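PDB 2HF9: probable hydrogenase nickel incorporation protein hypB from Methanocaldococcus jannaschii, which probably uses its low GTPase activity to help insert nickel into the metal centre of [NiFe] hydrogenases during their maturation. Local coordinates for residues Ile55-Asp60 / Lys206-Phe211; Ala166-Ile171 / Leu215-Lys220. One frame throughout, in Å; residues are numbered along the deposited sequence.

Contact 1. Residues Ile55-Asp60 / Lys206-Phe211. With GSP (5'-guanosine-diphosphate-monothiophosphate), chain E.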
ATOM      1  N   ILE A  55       8.745 -14.922   1.765  1.00  8.00           N
ATOM      2  CA  ILE A  55       9.671 -15.463   0.767  1.00  8.32           C
ATOM      3  C   ILE A  55      10.926 -16.028   1.448  1.00  8.77           C
ATOM      4  O   ILE A  55      11.380 -17.133   1.117  1.00  8.74           O
ATOM      5  CB  ILE A  55      10.010 -14.406  -0.326  1.00  8.43           C
ATOM      6  CG1 ILE A  55       8.839 -14.272  -1.308  1.00  8.05           C
ATOM      7  CG2 ILE A  55      11.297 -14.771  -1.080  1.00  8.20           C
ATOM      8  CD1 ILE A  55       8.911 -13.055  -2.215  1.00  8.31           C
ATOM      9  N   GLU A  56      11.452 -15.281   2.418  1.00  9.19           N
ATOM     10  CA  GLU A  56      12.605 -15.714   3.218  1.00 10.10           C
ATOM     11  C   GLU A  56      12.342 -17.055   3.892  1.00  9.76           C
ATOM     12  O   GLU A  56      13.157 -17.973   3.793  1.00  9.63           O
ATOM     13  CB  GLU A  56      12.962 -14.670   4.280  1.00 10.06           C
ATOM     14  CG  GLU A  56      13.617 -13.414   3.735  1.00 11.40           C
ATOM     15  CD  GLU A  56      14.005 -12.444   4.832  1.00 12.15           C
ATOM     16  OE1 GLU A  56      15.213 -12.214   5.014  1.00 16.55           O
ATOM     17  OE2 GLU A  56      13.111 -11.925   5.524  1.00 15.60           O
ATOM     18  N   LYS A  57      11.198 -17.163   4.565  1.00  9.56           N
ATOM     19  CA  LYS A  57      10.804 -18.404   5.232  1.00  9.83           C
ATOM     20  C   LYS A  57      10.617 -19.552   4.243  1.00  9.69           C
ATOM     21  O   LYS A  57      11.021 -20.683   4.520  1.00  9.72           O
ATOM     22  CB  LYS A  57       9.534 -18.205   6.076  1.00  9.85           C
ATOM     23  CG  LYS A  57       9.704 -17.281   7.284  1.00 10.82           C
ATOM     24  CD  LYS A  57      10.641 -17.869   8.322  1.00 13.52           C
ATOM     25  CE  LYS A  57      10.698 -17.013   9.577  1.00 15.04           C
ATOM     26  NZ  LYS A  57      11.641 -17.617  10.567  1.00 16.47           N
ATOM     27  N   LEU A  58      10.007 -19.259   3.094  1.00  9.53           N
ATOM     28  CA  LEU A  58       9.839 -20.264   2.042  1.00  9.58           C
ATOM     29  C   LEU A  58      11.170 -20.776   1.486  1.00  9.81           C
ATOM     30  O   LEU A  58      11.341 -21.989   1.310  1.00  9.56           O
ATOM     31  CB  LEU A  58       8.943 -19.746   0.915  1.00  9.75           C
ATOM     32  CG  LEU A  58       7.450 -19.597   1.238  1.00  9.19           C
ATOM     33  CD1 LEU A  58       6.739 -18.897   0.091  1.00  9.25           C
ATOM     34  CD2 LEU A  58       6.795 -20.942   1.531  1.00  8.61           C
ATOM     35  N   ILE A  59      12.101 -19.862   1.215  1.00  9.87           N
ATOM     36  CA  ILE A  59      13.460 -20.237   0.800  1.00 10.33           C
ATOM     37  C   ILE A  59      14.098 -21.195   1.813  1.00 10.78           C
ATOM     38  O   ILE A  59      14.511 -22.299   1.452  1.00 10.66           O
ATOM     39  CB  ILE A  59      14.374 -19.002   0.585  1.00 10.07           C
ATOM     40  CG1 ILE A  59      13.885 -18.172  -0.607  1.00  9.74           C
ATOM     41  CG2 ILE A  59      15.837 -19.432   0.355  1.00 10.55           C
ATOM     42  CD1 ILE A  59      14.416 -16.741  -0.622  1.00  9.55           C
ATOM     43  N   ASP A  60      14.158 -20.772   3.075  1.00 11.39           N
ATOM     44  CA  ASP A  60      14.752 -21.576   4.151  1.00 12.17           C
ATOM     45  C   ASP A  60      14.199 -22.996   4.209  1.00 12.43           C
ATOM     46  O   ASP A  60      14.939 -23.954   4.439  1.00 12.17           O
ATOM     47  CB  ASP A  60      14.525 -20.909   5.512  1.00 12.63           C
ATOM     48  CG  ASP A  60      15.357 -19.662   5.703  1.00 13.82           C
ATOM     49  OD1 ASP A  60      16.184 -19.350   4.826  1.00 15.99           O
ATOM     50  OD2 ASP A  60      15.181 -18.988   6.741  1.00 16.38           O
ATOM     51  N   LYS A 206       5.570 -14.591  12.670  1.00  8.61           N
ATOM     52  CA  LYS A 206       6.237 -14.489  13.970  1.00  8.96           C
ATOM     53  C   LYS A 206       6.131 -15.818  14.731  1.00  9.18           C
ATOM     54  O   LYS A 206       7.144 -16.378  15.139  1.00  9.45           O
ATOM     55  CB  LYS A 206       5.649 -13.331  14.785  1.00  9.06           C
ATOM     56  CG  LYS A 206       6.336 -13.060  16.120  1.00 10.31           C
ATOM     57  CD  LYS A 206       5.813 -11.754  16.717  1.00 12.63           C
ATOM     58  CE  LYS A 206       6.666 -11.261  17.876  1.00 14.42           C
ATOM     59  NZ  LYS A 206       6.254  -9.880  18.271  1.00 13.81           N
ATOM     60  N   THR A 207       4.910 -16.328  14.899  1.00  9.27           N
ATOM     61  CA  THR A 207       4.686 -17.605  15.593  1.00  9.00           C
ATOM     62  C   THR A 207       4.834 -18.791  14.642  1.00  9.03           C
ATOM     63  O   THR A 207       5.016 -19.931  15.084  1.00  9.03           O
ATOM     64  CB  THR A 207       3.281 -17.685  16.215  1.00  9.04           C
ATOM     65  OG1 THR A 207       2.305 -17.806  15.172  1.00  8.34           O
ATOM     66  CG2 THR A 207       2.982 -16.455  17.081  1.00  9.18           C
ATOM     67  N   MET A 208       4.742 -18.499  13.344  1.00  8.96           N
ATOM     68  CA  MET A 208       4.778 -19.489  12.247  1.00  8.91           C
ATOM     69  C   MET A 208       3.496 -20.322  12.089  1.00  9.03           C
ATOM     70  O   MET A 208       3.440 -21.224  11.250  1.00  8.95           O
ATOM     71  CB  MET A 208       6.038 -20.369  12.287  1.00  8.85           C
ATOM     72  CG  MET A 208       7.342 -19.596  12.089  1.00  9.24           C
ATOM     73  SD  MET A 208       7.450 -18.744  10.491  1.00 10.26           S
ATOM     74  CE  MET A 208       7.778 -20.106   9.376  1.00 10.20           C
ATOM     75  N   GLU A 209       2.461 -19.998  12.864  1.00  9.39           N
ATOM     76  CA  GLU A 209       1.163 -20.651  12.711  1.00  9.59           C
ATOM     77  C   GLU A 209       0.593 -20.370  11.318  1.00  9.42           C
ATOM     78  O   GLU A 209       0.535 -19.217  10.883  1.00  8.87           O
ATOM     79  CB  GLU A 209       0.173 -20.203  13.790  1.00  9.91           C
ATOM     80  CG  GLU A 209      -1.147 -20.974  13.722  1.00 10.38           C
ATOM     81  CD  GLU A 209      -2.202 -20.507  14.711  1.00 10.89           C
ATOM     82  OE1 GLU A 209      -1.924 -19.622  15.541  1.00 12.64           O
ATOM     83  OE2 GLU A 209      -3.328 -21.038  14.644  1.00 14.08           O
ATOM     84  N   GLY A 210       0.188 -21.436  10.630  1.00  9.20           N
ATOM     85  CA  GLY A 210      -0.363 -21.331   9.286  1.00  9.26           C
ATOM     86  C   GLY A 210       0.659 -21.520   8.175  1.00  9.20           C
ATOM     87  O   GLY A 210       0.286 -21.673   7.008  1.00  8.81           O
ATOM     88  N   PHE A 211       1.945 -21.511   8.525  1.00  9.09           N
ATOM     89  CA  PHE A 211       3.003 -21.657   7.519  1.00  9.48           C
ATOM     90  C   PHE A 211       2.901 -22.983   6.759  1.00  9.73           C
ATOM     91  O   PHE A 211       3.134 -23.024   5.551  1.00  9.31           O
ATOM     92  CB  PHE A 211       4.399 -21.478   8.130  1.00  9.33           C
ATOM     93  CG  PHE A 211       5.505 -21.377   7.105  1.00  9.86           C
ATOM     94  CD1 PHE A 211       5.541 -20.318   6.197  1.00 10.25           C
ATOM     95  CD2 PHE A 211       6.504 -22.347   7.040  1.00 10.19           C
ATOM     96  CE1 PHE A 211       6.560 -20.222   5.245  1.00 10.75           C
ATOM     97  CE2 PHE A 211       7.527 -22.254   6.098  1.00 10.38           C
ATOM     98  CZ  PHE A 211       7.551 -21.192   5.193  1.00 10.29           C
TER
HETATM   99  PG  GSP E 300       7.581  -4.167   1.318  1.00 11.07           P
HETATM  100  O3B GSP E 300       7.127  -4.969   2.638  1.00  9.62           O
HETATM  101  S1G GSP E 300       6.190  -3.582   0.487  1.00 14.64           S
HETATM  102  O2G GSP E 300       8.448  -2.994   1.813  1.00 11.12           O
HETATM  103  O3G GSP E 300       8.423  -5.098   0.429  1.00 11.07           O
HETATM  104  PB  GSP E 300       6.909  -6.566   2.714  1.00  7.54           P
HETATM  105  O1B GSP E 300       5.512  -6.869   2.343  1.00  6.95           O
HETATM  106  O2B GSP E 300       7.894  -7.332   1.928  1.00  6.70           O
HETATM  107  PA  GSP E 300       8.235  -7.326   5.192  1.00  8.40           P
HETATM  108  O1A GSP E 300       8.554  -8.754   4.953  1.00  7.61           O
HETATM  109  O2A GSP E 300       9.424  -6.455   5.001  1.00  7.27           O
HETATM  110  O3A GSP E 300       6.987  -6.829   4.305  1.00  7.92           O
HETATM  111  O5' GSP E 300       7.603  -7.192   6.657  1.00  8.66           O
HETATM  112  C5' GSP E 300       7.160  -5.942   7.151  1.00  9.19           C
HETATM  113  C4' GSP E 300       7.270  -5.919   8.672  1.00  9.10           C
HETATM  114  O4' GSP E 300       6.295  -6.767   9.256  1.00  8.82           O
HETATM  115  C3' GSP E 300       8.617  -6.399   9.186  1.00  9.46           C
HETATM  116  O3' GSP E 300       8.934  -5.566  10.278  1.00 10.23           O
HETATM  117  C2' GSP E 300       8.353  -7.811   9.662  1.00  9.52           C
HETATM  118  O2' GSP E 300       9.177  -8.173  10.739  1.00 11.22           O
HETATM  119  C1' GSP E 300       6.907  -7.725  10.107  1.00  8.75           C
HETATM  120  N9  GSP E 300       6.103  -8.952   9.990  1.00  8.24           N
HETATM  121  C8  GSP E 300       5.855  -9.706   8.869  1.00  8.37           C
HETATM  122  N7  GSP E 300       5.018 -10.708   9.218  1.00  8.78           N
HETATM  123  C5  GSP E 300       4.718 -10.593  10.532  1.00  8.34           C
HETATM  124  C6  GSP E 300       3.912 -11.340  11.390  1.00  8.74           C
HETATM  125  O6  GSP E 300       3.304 -12.325  10.974  1.00  7.63           O
HETATM  126  N1  GSP E 300       3.796 -10.957  12.715  1.00  8.29           N
HETATM  127  C2  GSP E 300       4.480  -9.847  13.183  1.00  8.22           C
HETATM  128  N2  GSP E 300       4.371  -9.486  14.458  1.00  8.01           N
HETATM  129  N3  GSP E 300       5.275  -9.107  12.328  1.00  8.10           N
HETATM  130  C4  GSP E 300       5.385  -9.480  11.024  1.00  8.28           C

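Contact 2. Residues Ala166-Ile171 / Leu215-Lys220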
ATOM      1  N   ALA A 166      -6.162 -13.584  -7.186  1.00 11.42           N
ATOM      2  CA  ALA A 166      -5.322 -14.415  -6.327  1.00 10.93           C
ATOM      3  C   ALA A 166      -5.696 -15.894  -6.385  1.00 10.86           C
ATOM      4  O   ALA A 166      -6.878 -16.248  -6.440  1.00 10.80           O
ATOM      5  CB  ALA A 166      -5.386 -13.916  -4.893  1.00 10.93           C
ATOM      6  N   ASP A 167      -4.671 -16.743  -6.378  1.00 10.27           N
ATOM      7  CA  ASP A 167      -4.834 -18.182  -6.216  1.00  9.92           C
ATOM      8  C   ASP A 167      -4.695 -18.546  -4.739  1.00  9.58           C
ATOM      9  O   ASP A 167      -5.279 -19.527  -4.263  1.00  9.11           O
ATOM     10  CB  ASP A 167      -3.785 -18.922  -7.043  1.00 10.19           C
ATOM     11  CG  ASP A 167      -3.927 -18.653  -8.531  1.00 10.86           C
ATOM     12  OD1 ASP A 167      -4.939 -19.084  -9.115  1.00 11.45           O
ATOM     13  OD2 ASP A 167      -3.028 -18.009  -9.110  1.00 11.08           O
ATOM     14  N   LEU A 168      -3.903 -17.745  -4.030  1.00  8.78           N
ATOM     15  CA  LEU A 168      -3.755 -17.852  -2.590  1.00  8.53           C
ATOM     16  C   LEU A 168      -3.882 -16.470  -1.966  1.00  8.24           C
ATOM     17  O   LEU A 168      -3.230 -15.521  -2.401  1.00  8.00           O
ATOM     18  CB  LEU A 168      -2.399 -18.471  -2.215  1.00  8.44           C
ATOM     19  CG  LEU A 168      -2.003 -18.444  -0.732  1.00  8.35           C
ATOM     20  CD1 LEU A 168      -2.896 -19.349   0.113  1.00  7.91           C
ATOM     21  CD2 LEU A 168      -0.529 -18.790  -0.527  1.00  8.61           C
ATOM     22  N   ILE A 169      -4.728 -16.373  -0.943  1.00  7.94           N
ATOM     23  CA  ILE A 169      -4.845 -15.156  -0.155  1.00  7.62           C
ATOM     24  C   ILE A 169      -4.309 -15.438   1.250  1.00  7.50           C
ATOM     25  O   ILE A 169      -4.808 -16.317   1.965  1.00  7.30           O
ATOM     26  CB  ILE A 169      -6.293 -14.624  -0.129  1.00  7.78           C
ATOM     27  CG1 ILE A 169      -6.724 -14.221  -1.547  1.00  7.88           C
ATOM     28  CG2 ILE A 169      -6.411 -13.432   0.818  1.00  7.26           C
ATOM     29  CD1 ILE A 169      -8.226 -14.098  -1.767  1.00  8.69           C
ATOM     30  N   VAL A 170      -3.261 -14.706   1.611  1.00  7.03           N
ATOM     31  CA  VAL A 170      -2.619 -14.838   2.914  1.00  6.82           C
ATOM     32  C   VAL A 170      -3.005 -13.651   3.793  1.00  6.91           C
ATOM     33  O   VAL A 170      -2.752 -12.493   3.445  1.00  6.89           O
ATOM     34  CB  VAL A 170      -1.075 -14.924   2.777  1.00  6.64           C
ATOM     35  CG1 VAL A 170      -0.407 -14.997   4.144  1.00  6.64           C
ATOM     36  CG2 VAL A 170      -0.687 -16.134   1.932  1.00  6.53           C
ATOM     37  N   ILE A 171      -3.657 -13.954   4.911  1.00  6.85           N
ATOM     38  CA  ILE A 171      -3.970 -12.962   5.926  1.00  6.79           C
ATOM     39  C   ILE A 171      -2.896 -13.114   6.995  1.00  6.52           C
ATOM     40  O   ILE A 171      -2.957 -14.013   7.849  1.00  6.36           O
ATOM     41  CB  ILE A 171      -5.402 -13.146   6.489  1.00  6.80           C
ATOM     42  CG1 ILE A 171      -6.433 -13.035   5.354  1.00  7.62           C
ATOM     43  CG2 ILE A 171      -5.698 -12.114   7.577  1.00  7.34           C
ATOM     44  CD1 ILE A 171      -7.750 -13.756   5.615  1.00  7.48           C
ATOM     45  N   LEU A 215       3.187 -23.666   2.626  1.00 11.40           N
ATOM     46  CA  LEU A 215       4.030 -24.709   2.037  1.00 11.80           C
ATOM     47  C   LEU A 215       3.196 -25.700   1.234  1.00 11.95           C
ATOM     48  O   LEU A 215       3.582 -26.096   0.136  1.00 12.19           O
ATOM     49  CB  LEU A 215       4.827 -25.448   3.114  1.00 11.54           C
ATOM     50  CG  LEU A 215       5.992 -24.710   3.771  1.00 11.66           C
ATOM     51  CD1 LEU A 215       6.493 -25.502   4.973  1.00 11.78           C
ATOM     52  CD2 LEU A 215       7.126 -24.455   2.782  1.00 11.40           C
ATOM     53  N   GLU A 216       2.048 -26.083   1.788  1.00 12.14           N
ATOM     54  CA  GLU A 216       1.107 -26.973   1.119  1.00 12.62           C
ATOM     55  C   GLU A 216       0.683 -26.411  -0.241  1.00 12.33           C
ATOM     56  O   GLU A 216       0.686 -27.131  -1.245  1.00 11.86           O
ATOM     57  CB  GLU A 216      -0.123 -27.196   2.001  1.00 12.96           C
ATOM     58  CG  GLU A 216      -1.137 -28.157   1.416  1.00 14.73           C
ATOM     59  CD  GLU A 216      -2.398 -28.249   2.251  1.00 17.89           C
ATOM     60  OE1 GLU A 216      -2.451 -27.639   3.341  1.00 20.01           O
ATOM     61  OE2 GLU A 216      -3.341 -28.933   1.815  1.00 19.25           O
ATOM     62  N   PHE A 217       0.331 -25.125  -0.262  1.00 11.91           N
ATOM     63  CA  PHE A 217      -0.051 -24.452  -1.502  1.00 12.10           C
ATOM     64  C   PHE A 217       1.072 -24.474  -2.535  1.00 12.01           C
ATOM     65  O   PHE A 217       0.820 -24.753  -3.708  1.00 11.74           O
ATOM     66  CB  PHE A 217      -0.506 -23.005  -1.251  1.00 11.96           C
ATOM     67  CG  PHE A 217      -0.800 -22.241  -2.516  1.00 12.19           C
ATOM     68  CD1 PHE A 217      -2.034 -22.369  -3.149  1.00 12.61           C
ATOM     69  CD2 PHE A 217       0.167 -21.417  -3.091  1.00 12.69           C
ATOM     70  CE1 PHE A 217      -2.308 -21.677  -4.331  1.00 12.26           C
ATOM     71  CE2 PHE A 217      -0.101 -20.722  -4.276  1.00 12.38           C
ATOM     72  CZ  PHE A 217      -1.340 -20.856  -4.894  1.00 12.11           C
ATOM     73  N   ILE A 218       2.295 -24.168  -2.101  1.00 12.15           N
ATOM     74  CA  ILE A 218       3.454 -24.165  -3.001  1.00 12.60           C
ATOM     75  C   ILE A 218       3.640 -25.542  -3.649  1.00 13.15           C
ATOM     76  O   ILE A 218       3.761 -25.650  -4.877  1.00 12.95           O
ATOM     77  CB  ILE A 218       4.774 -23.719  -2.284  1.00 12.58           C
ATOM     78  CG1 ILE A 218       4.650 -22.310  -1.670  1.00 12.11           C
ATOM     79  CG2 ILE A 218       5.976 -23.810  -3.232  1.00 12.16           C
ATOM     80  CD1 ILE A 218       4.416 -21.176  -2.660  1.00 11.81           C
ATOM     81  N   GLU A 219       3.636 -26.585  -2.821  1.00 13.85           N
ATOM     82  CA  GLU A 219       3.859 -27.955  -3.286  1.00 14.67           C
ATOM     83  C   GLU A 219       2.758 -28.455  -4.218  1.00 15.10           C
ATOM     84  O   GLU A 219       3.050 -29.060  -5.252  1.00 14.83           O
ATOM     85  CB  GLU A 219       4.036 -28.907  -2.100  1.00 15.09           C
ATOM     86  CG  GLU A 219       5.326 -28.686  -1.311  1.00 16.51           C
ATOM     87  CD  GLU A 219       6.548 -29.331  -1.951  1.00 17.96           C
ATOM     88  OE1 GLU A 219       6.488 -29.743  -3.132  1.00 19.31           O
ATOM     89  OE2 GLU A 219       7.581 -29.425  -1.262  1.00 18.58           O
ATOM     90  N   LYS A 220       1.502 -28.202  -3.842  1.00 15.44           N
ATOM     91  CA  LYS A 220       0.341 -28.534  -4.672  1.00 16.30           C
ATOM     92  C   LYS A 220       0.421 -27.859  -6.041  1.00 16.34           C
ATOM     93  O   LYS A 220       0.137 -28.489  -7.066  1.00 16.20           O
ATOM     94  CB  LYS A 220      -0.961 -28.144  -3.962  1.00 16.13           C
ATOM     95  CG  LYS A 220      -2.241 -28.521  -4.706  1.00 17.17           C
ATOM     96  CD  LYS A 220      -3.475 -28.162  -3.885  1.00 17.66           C
ATOM     97  CE  LYS A 220      -4.762 -28.568  -4.590  1.00 19.70           C
ATOM     98  NZ  LYS A 220      -5.151 -27.616  -5.673  1.00 20.50           N
TER

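Contact 1. Residues Ile55-Asp60 / Lys206-Phe211
Lys57 and Leu58, on the helix that follows the phosphate-binding loop, are met by Met208 and Phe211 of a loop leading from the guanine base into helix 211-224. The loop starts at the nucleotide: Lys206, long and flexible enough for two tasks, lays its aliphatic part beside the base, CD 3.5 Å from N2 of GSP, and its extended chain carries NZ on to Ala179 O of the second subunit. Thr207 closes an ST turn, OG1 accepting from Glu209 N over 3.2 Å at an N-H...O angle of 166°. The loop's place after the last strand, beside the base, is consistent with the G5 loop of P-loop GTPases, and Leu205 N also bonds the nucleotide. Met208 follows, doubled back by bends at chi2 and chi3. Its CE lies 3.8 Å from CD of Lys57, while SD runs beside Lys57 CE, so the flexible thioether packs along the hydrocarbon part of the lysine. The same CE sits 3.4 Å above the Phe211 ring plane, toward the rim. Glu209 and Gly210 form the middle of a type II turn closed by Phe211 N to Met208 O; glycine fits the positive phi of 94° and is the N-cap of the coming helix. Phe211, its CG anti to the backbone N (chi1 -170°), reaches toward helix 51-62: CE1 packs 3.7 Å from Lys57 CB, and CZ stands 3.7 Å from Leu58 CD2 and 3.6 Å from Lys57 O, which accepts a hydrogen bond from Asn61 ND2.

Contact 2. Residues Ala166-Ile171 / Leu215-Lys220
Leu168, at the start of strand 168-172, the last strand but one of the sheet, and Phe217, on the helix lying against that strand, bring their CA atoms to within 7.6 Å, the nearest approach of the two backbones. Both side chains set out toward the opposing segment and run alongside one another, pointing opposite ways. The Phe217 ring presents a face to Leu168: CB of the leucine stands 3.7 Å from the ring centroid and only 8° off the ring normal, a CH-pi contact almost exactly over the centre. The CG of Leu168 is anti to its own N (chi1 171°), and from there the CD2 branch comes 3.7 Å from Phe217 CD2. In the P-loop fold, strand 168-172 runs between strands 142-148 and 199-202 of the parallel sheet, and helix 211-224 returns across the sheet beside helix 51-62. Leucine suits this interior position because its side chain also touches Ile144 and Val201 on the neighbouring strands. Asp167 offers the ring its methylene, CB 3.8 Å from Phe217 CZ, and its carbonyl O lies 3.7 Å from Phe217 CE1, oblique to the ring. Its carboxylate turns away, and OD2 accepts a hydrogen bond from Arg143 N, so this oxygen is paired with the neighbouring strand's backbone. Phenylalanine suits the helix because its broad flat ring spans to the strand, meeting both residues at once. Were an alanine here instead of Phe217, the helix would probably lose its grip on Leu168 and a gap would open between helix and sheet. One residue on and turned to another side of the helix, Ile218 packs on Leu62 of helix 51-62.

In the fold
Helix 211-224 takes part in both contacts: contact 1 ends on its first residue, Phe211, and contact 2 uses its middle, where Phe217 lies on strand 168-172. The centres are 12 Å apart, and Leu58 bridges them, its CD2 packing 3.7 Å from CD2 of Leu215 and 4.1 Å from CG1 of Ile218. The helix thus lies against the sheet on one side and against helix 51-62 on another. Contact 1 is nearer to the nucleotide, since Lys206 touches GSP, its CD 3.5 Å from N2 of the base, whereas in contact 2 the side chain of Leu168 is about 14 Å from GSP.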